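Local coordinates for uncharacterized protein (Neisseria meningitidis serogroup B, PDB 3NYM), which is of unknown function, belongs to an uncharacterised family and forms a largely helical two-chain assembly, at residues L14-F23 with L111-F121. Numbering follows the deposited sequence.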
loop_
_atom_site.group_PDB
_atom_site.type_symbol
_atom_site.label_atom_id
_atom_site.label_comp_id
_atom_site.label_asym_id
_atom_site.label_seq_id
_atom_site.Cartn_x
_atom_site.Cartn_y
_atom_site.Cartn_z
ATOM N N LEU A 14 -16.566 -6.085 6.161
ATOM C CA LEU A 14 -15.716 -6.898 7.035
ATOM C C LEU A 14 -16.360 -7.064 8.416
ATOM O O LEU A 14 -16.325 -8.150 9.001
ATOM C CB LEU A 14 -14.304 -6.313 7.131
ATOM C CG LEU A 14 -13.528 -6.312 5.810
ATOM C CD1 LEU A 14 -12.177 -5.667 5.986
ATOM C CD2 LEU A 14 -13.384 -7.753 5.270
ATOM N N ILE A 15 -16.970 -6.000 8.926
ATOM C CA ILE A 15 -17.717 -6.109 10.184
ATOM C C ILE A 15 -18.822 -7.164 10.051
ATOM O O ILE A 15 -18.992 -8.005 10.937
ATOM C CB ILE A 15 -18.305 -4.755 10.617
ATOM C CG1 ILE A 15 -17.187 -3.789 11.020
ATOM C CG2 ILE A 15 -19.293 -4.941 11.764
ATOM C CD1 ILE A 15 -17.625 -2.339 11.061
ATOM N N ASN A 16 -19.547 -7.142 8.931
ATOM C CA ASN A 16 -20.589 -8.141 8.679
ATOM C C ASN A 16 -20.046 -9.567 8.671
ATOM O O ASN A 16 -20.666 -10.480 9.204
ATOM C CB ASN A 16 -21.325 -7.862 7.365
ATOM C CG ASN A 16 -22.200 -6.631 7.438
ATOM O OD1 ASN A 16 -22.582 -6.192 8.526
ATOM N ND2 ASN A 16 -22.532 -6.068 6.278
ATOM N N VAL A 17 -18.886 -9.763 8.059
ATOM C CA VAL A 17 -18.292 -11.096 8.046
ATOM C C VAL A 17 -18.007 -11.546 9.475
ATOM O O VAL A 17 -18.270 -12.692 9.852
ATOM C CB VAL A 17 -16.998 -11.133 7.210
ATOM C CG1 VAL A 17 -16.340 -12.503 7.308
ATOM C CG2 VAL A 17 -17.303 -10.784 5.763
ATOM N N GLY A 18 -17.480 -10.630 10.274
ATOM C CA GLY A 18 -17.232 -10.903 11.676
ATOM C C GLY A 18 -18.486 -11.341 12.413
ATOM O O GLY A 18 -18.440 -12.247 13.254
ATOM N N LEU A 19 -19.611 -10.702 12.108
ATOM C CA LEU A 19 -20.862 -11.015 12.805
ATOM C C LEU A 19 -21.305 -12.450 12.530
ATOM O O LEU A 19 -21.874 -13.103 13.403
ATOM C CB LEU A 19 -21.973 -10.028 12.433
ATOM C CG LEU A 19 -21.735 -8.585 12.874
ATOM C CD1 LEU A 19 -22.774 -7.652 12.271
ATOM C CD2 LEU A 19 -21.728 -8.490 14.396
ATOM N N TYR A 20 -21.046 -12.947 11.323
ATOM C CA TYR A 20 -21.350 -14.347 11.031
ATOM C C TYR A 20 -20.545 -15.257 11.950
ATOM O O TYR A 20 -20.965 -16.363 12.272
ATOM C CB TYR A 20 -21.110 -14.680 9.547
ATOM C CG TYR A 20 -22.259 -14.211 8.682
ATOM C CD1 TYR A 20 -23.440 -14.947 8.615
ATOM C CD2 TYR A 20 -22.188 -13.013 7.981
ATOM C CE1 TYR A 20 -24.512 -14.515 7.858
ATOM C CE2 TYR A 20 -23.262 -12.567 7.215
ATOM C CZ TYR A 20 -24.420 -13.325 7.157
ATOM O OH TYR A 20 -25.492 -12.896 6.399
ATOM N N GLN A 21 -19.399 -14.768 12.401
ATOM C CA GLN A 21 -18.518 -15.564 13.253
ATOM C C GLN A 21 -18.789 -15.343 14.731
ATOM O O GLN A 21 -18.063 -15.844 15.585
ATOM C CB GLN A 21 -17.042 -15.285 12.921
ATOM C CG GLN A 21 -16.725 -15.502 11.465
ATOM C CD GLN A 21 -15.251 -15.416 11.153
ATOM O OE1 GLN A 21 -14.408 -15.374 12.049
ATOM N NE2 GLN A 21 -14.927 -15.411 9.870
ATOM N N GLY A 22 -19.831 -14.577 15.030
ATOM C CA GLY A 22 -20.275 -14.414 16.403
ATOM C C GLY A 22 -19.643 -13.274 17.183
ATOM O O GLY A 22 -19.760 -13.227 18.412
ATOM N N PHE A 23 -18.984 -12.348 16.493
ATOM C CA PHE A 23 -18.442 -11.172 17.178
ATOM C C PHE A 23 -18.698 -9.863 16.430
ATOM O O PHE A 23 -18.927 -9.851 15.225
ATOM C CB PHE A 23 -16.953 -11.344 17.515
ATOM C CG PHE A 23 -16.085 -11.621 16.326
ATOM C CD1 PHE A 23 -15.636 -10.588 15.519
ATOM C CD2 PHE A 23 -15.708 -12.919 16.014
ATOM C CE1 PHE A 23 -14.836 -10.847 14.420
ATOM C CE2 PHE A 23 -14.903 -13.182 14.913
ATOM C CZ PHE A 23 -14.470 -12.146 14.120
ATOM N N LEU A 111 -10.155 -13.052 9.158
ATOM C CA LEU A 111 -11.545 -13.431 8.984
ATOM C C LEU A 111 -11.647 -14.729 8.191
ATOM O O LEU A 111 -12.461 -15.585 8.513
ATOM C CB LEU A 111 -12.307 -12.308 8.284
ATOM C CG LEU A 111 -12.563 -11.108 9.200
ATOM C CD1 LEU A 111 -12.904 -9.867 8.402
ATOM C CD2 LEU A 111 -13.686 -11.458 10.183
ATOM N N LEU A 112 -10.815 -14.868 7.160
ATOM C CA LEU A 112 -10.816 -16.074 6.324
ATOM C C LEU A 112 -10.418 -17.327 7.099
ATOM O O LEU A 112 -10.867 -18.422 6.777
ATOM C CB LEU A 112 -9.884 -15.904 5.119
ATOM C CG LEU A 112 -10.438 -15.209 3.878
ATOM C CD1 LEU A 112 -9.314 -14.916 2.903
ATOM C CD2 LEU A 112 -11.488 -16.074 3.216
ATOM N N SER A 113 -9.558 -17.171 8.101
ATOM C CA SER A 113 -9.149 -18.301 8.923
ATOM C C SER A 113 -10.177 -18.571 10.016
ATOM O O SER A 113 -10.199 -19.652 10.603
ATOM C CB SER A 113 -7.798 -18.016 9.579
ATOM O OG SER A 113 -7.960 -17.153 10.691
ATOM N N ALA A 114 -11.012 -17.570 10.291
ATOM C CA ALA A 114 -12.035 -17.640 11.339
ATOM C C ALA A 114 -11.455 -18.003 12.707
ATOM O O ALA A 114 -12.126 -18.618 13.536
ATOM C CB ALA A 114 -13.150 -18.616 10.950
ATOM N N GLU A 115 -10.208 -17.615 12.944
ATOM C CA GLU A 115 -9.511 -18.053 14.144
ATOM C C GLU A 115 -10.105 -17.467 15.421
ATOM O O GLU A 115 -9.980 -18.059 16.494
ATOM C CB GLU A 115 -8.011 -17.757 14.047
ATOM C CG GLU A 115 -7.618 -16.333 14.387
ATOM C CD GLU A 115 -6.118 -16.114 14.296
ATOM O OE1 GLU A 115 -5.633 -15.768 13.193
ATOM O OE2 GLU A 115 -5.427 -16.296 15.325
ATOM N N TYR A 116 -10.767 -16.320 15.307
ATOM C CA TYR A 116 -11.351 -15.674 16.484
ATOM C C TYR A 116 -12.862 -15.845 16.616
ATOM O O TYR A 116 -13.491 -15.166 17.430
ATOM C CB TYR A 116 -10.991 -14.183 16.522
ATOM C CG TYR A 116 -9.506 -13.920 16.631
ATOM C CD1 TYR A 116 -8.754 -14.506 17.640
ATOM C CD2 TYR A 116 -8.863 -13.064 15.748
ATOM C CE1 TYR A 116 -7.396 -14.266 17.756
ATOM C CE2 TYR A 116 -7.500 -12.816 15.849
ATOM C CZ TYR A 116 -6.773 -13.423 16.858
ATOM O OH TYR A 116 -5.421 -13.193 16.983
ATOM N N LYS A 117 -13.440 -16.762 15.835
ATOM C CA LYS A 117 -14.884 -17.011 15.869
ATOM C C LYS A 117 -15.362 -17.374 17.272
ATOM O O LYS A 117 -14.620 -17.963 18.058
ATOM C CB LYS A 117 -15.265 -18.140 14.906
ATOM C CG LYS A 117 -14.801 -19.502 15.377
ATOM C CD LYS A 117 -15.130 -20.594 14.371
ATOM C CE LYS A 117 -14.695 -21.959 14.888
ATOM N NZ LYS A 117 -15.184 -23.052 14.002
ATOM N N LYS A 118 -16.604 -17.024 17.584
ATOM C CA LYS A 118 -17.152 -17.277 18.913
ATOM C C LYS A 118 -18.251 -18.320 18.873
ATOM O O LYS A 118 -18.784 -18.712 19.909
ATOM C CB LYS A 118 -17.673 -15.984 19.547
ATOM C CG LYS A 118 -16.577 -15.003 19.917
ATOM C CD LYS A 118 -15.362 -15.734 20.487
ATOM C CE LYS A 118 -15.054 -15.309 21.920
ATOM N NZ LYS A 118 -13.861 -16.016 22.486
ATOM N N ASN A 119 -18.582 -18.768 17.668
ATOM C CA ASN A 119 -19.626 -19.763 17.480
ATOM C C ASN A 119 -19.090 -20.935 16.656
ATOM O O ASN A 119 -17.883 -21.184 16.633
ATOM C CB ASN A 119 -20.850 -19.127 16.815
ATOM C CG ASN A 119 -20.513 -18.457 15.493
ATOM O OD1 ASN A 119 -19.513 -18.782 14.862
ATOM N ND2 ASN A 119 -21.353 -17.521 15.067
ATOM N N SER A 120 -19.978 -21.651 15.975
ATOM C CA SER A 120 -19.555 -22.817 15.210
ATOM C C SER A 120 -19.422 -22.516 13.717
ATOM O O SER A 120 -19.341 -23.429 12.889
ATOM C CB SER A 120 -20.523 -23.975 15.441
ATOM O OG SER A 120 -21.853 -23.546 15.229
ATOM N N PHE A 121 -19.394 -21.233 13.371
ATOM C CA PHE A 121 -19.208 -20.847 11.978
ATOM C C PHE A 121 -17.972 -21.499 11.378
ATOM O O PHE A 121 -16.903 -21.523 11.994
ATOM C CB PHE A 121 -19.085 -19.334 11.825
ATOM C CG PHE A 121 -18.806 -18.902 10.408
ATOM C CD1 PHE A 121 -17.513 -18.885 9.918
ATOM C CD2 PHE A 121 -19.842 -18.530 9.562
ATOM C CE1 PHE A 121 -17.255 -18.492 8.601
ATOM C CE2 PHE A 121 -19.592 -18.135 8.253
ATOM C CZ PHE A 121 -18.296 -18.117 7.773
HETATM O O HOH W 1 -11.672 -14.688 13.017
#
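Leu111 O, a carbonyl near the end of helix 83-113, is gripped by Gln21 NE2 at 2.8 Å, by the indole NE1 of Trp123 and, weakly, by Ala114 N. The NE2 bond lies nearly in the amide plane of Gln21. OE1 accepts a hydrogen bond from a water 3.0 Å away, which in turn accepts from Tyr116 N inside the Ala114-Lys117 type I turn. Glutamine suits this buried place, having donor and acceptor on an arm long enough to span from the end of helix 13-20 to Leu111 O. Its CG sits over one face of the Phe121 ring, 4.2 Å from the centroid, a CH-pi contact; the amide plane beyond is turned only 20° from the ring. Trp123 meets that ring edge-to-face.

After the turn, Lys118 N gives an almost straight bond to Gln21 O (2.7 Å), while Asn119 ND2 reaches Tyr20 O from above its carbonyl plane. With CG between backbone N and carbonyl carbon (chi1 56°), Asn119 also turns OD1 to Phe121 N, an Asx turn. Gly22 is the C-prime residue of the Schellman motif ending helix 13-20; its positive phi would jam any side chain against the preceding carbonyl O. Leu111 CD1 packs on Leu14 CD2 (3.8 Å) and its CD2 lies between Val17 CG1 and Phe23 CZ, meeting the helix's apolar flank and the ring just beyond it.

The C-terminal tail is thus tied to the end of helix 13-20 through main-chain carbonyls, one N-H and the oxygen of the buried glutamine amide being engaged by a carbonyl and a bridging water.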